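Local coordinates for conserved Hypothetical Protein TT1486 (Thermus thermophilus, PDB 2CU5) that is of unknown function but may act as a secondary thiamine-phosphate synthase, at residues D74-L77 with A83-K86. Numbering follows the deposited sequence.
Sequences DRHL and AHLK
H76 and H84 meet through their imidazole rings, and the contact rests on this one pair. The closest atoms are the two ring nitrogens, H76 NE2 and H84 NE2, 4.1 Å apart. That is too far for a direct hydrogen bond. The neighbouring carbons lie slightly farther off, with H76 CD2 4.4 Å from H84 CD2. The ring centroids are 5.5 Å apart and the planes are almost perpendicular, at 87°. The two nitrogens thus come near each other without touching closely.

CB of each histidine already points toward the other segment, and chi1 then sets where the ring lies. In H76, CG lies anti to the backbone N (chi1 -173°). In H84, CG lies anti to the carbonyl carbon (chi1 -81°). With these torsions the NE2 atoms face each other. The backbones stay well apart, with 10.3 Å between H76 CA and H84 CA. Only 54 Å² of surface is buried between the segments, although both histidines are buried in the assembly.

The contact closes the loop after helix 53-66 onto helix 81-90, the helix it leads into. Residues 74-77 lie in the loop and residues 83-86 on the helix. This chain of the UPF0047 (YjbQ) family belongs to a three-chain assembly, and the contact sits at a subunit boundary. The second subunit places V55 beside H76 and E49 beside H84.

The polar contacts of the rings lie outside the two segments. H84 is held at ND1, by a hydrogen bond to Q48 OE1 of the second subunit. H76 is held at both nitrogens, which probably fixes its ring flip: ND1 bonds to T54 OG1 of the second subunit, and NE2 bonds weakly to N80 OD1 of its own chain. The backbone N of H76 is hydrogen-bonded to D58 OD2 of the second subunit.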
# COMPACT_ATOMS: atom_id res chain seq x y z
N ASP A 74 -15.91 18.78 2.11
CA ASP A 74 -15.66 17.84 3.20
C ASP A 74 -16.85 17.84 4.16
O ASP A 74 -17.44 18.88 4.44
CB ASP A 74 -14.39 18.22 3.98
CG ASP A 74 -13.12 17.63 3.38
OD1 ASP A 74 -13.21 16.84 2.42
OD2 ASP A 74 -12.03 17.96 3.89
N ARG A 75 -17.19 16.65 4.65
CA ARG A 75 -18.29 16.49 5.59
C ARG A 75 -17.72 16.26 6.99
O ARG A 75 -18.42 16.42 7.99
CB ARG A 75 -19.15 15.30 5.18
CG ARG A 75 -19.85 15.46 3.85
CD ARG A 75 -21.06 16.35 3.98
NE ARG A 75 -21.82 16.39 2.73
CZ ARG A 75 -23.11 16.71 2.66
NH1 ARG A 75 -23.79 17.00 3.76
NH2 ARG A 75 -23.72 16.72 1.48
N HIS A 76 -16.45 15.87 7.04
CA HIS A 76 -15.76 15.61 8.30
C HIS A 76 -15.35 16.96 8.89
O HIS A 76 -14.31 17.52 8.55
CB HIS A 76 -14.53 14.74 8.05
CG HIS A 76 -13.85 14.28 9.29
ND1 HIS A 76 -14.49 13.58 10.29
CD2 HIS A 76 -12.56 14.40 9.70
CE1 HIS A 76 -13.63 13.29 11.25
NE2 HIS A 76 -12.45 13.78 10.91
N LEU A 77 -16.20 17.47 9.78
CA LEU A 77 -16.02 18.76 10.44
C LEU A 77 -14.65 19.00 11.06
O LEU A 77 -14.09 20.09 10.95
CB LEU A 77 -17.10 18.93 11.51
CG LEU A 77 -18.53 18.73 11.00
CD1 LEU A 77 -19.51 18.82 12.17
CD2 LEU A 77 -18.86 19.76 9.94
N ALA A 83 -5.69 14.39 5.85
CA ALA A 83 -4.72 13.49 6.47
C ALA A 83 -5.20 12.05 6.41
O ALA A 83 -4.40 11.12 6.33
CB ALA A 83 -4.48 13.90 7.92
N HIS A 84 -6.52 11.85 6.46
CA HIS A 84 -7.07 10.51 6.37
C HIS A 84 -6.77 9.99 4.97
O HIS A 84 -6.39 8.83 4.81
CB HIS A 84 -8.59 10.54 6.61
CG HIS A 84 -8.96 10.58 8.06
ND1 HIS A 84 -9.08 9.44 8.83
CD2 HIS A 84 -9.22 11.62 8.89
CE1 HIS A 84 -9.40 9.78 10.07
NE2 HIS A 84 -9.49 11.10 10.13
N LEU A 85 -6.92 10.85 3.97
CA LEU A 85 -6.64 10.44 2.61
C LEU A 85 -5.16 10.15 2.39
O LEU A 85 -4.81 9.15 1.77
CB LEU A 85 -7.11 11.52 1.61
CG LEU A 85 -6.83 11.17 0.14
CD1 LEU A 85 -7.53 9.86 -0.22
CD2 LEU A 85 -7.33 12.31 -0.75
N LYS A 86 -4.28 11.02 2.88
CA LYS A 86 -2.86 10.79 2.70
C LYS A 86 -2.45 9.46 3.34
O LYS A 86 -1.59 8.75 2.81
CB LYS A 86 -2.05 11.93 3.31
CG LYS A 86 -2.26 13.26 2.60
CD LYS A 86 -1.53 14.37 3.31
CE LYS A 86 -1.79 15.72 2.63
NZ LYS A 86 -1.18 16.80 3.43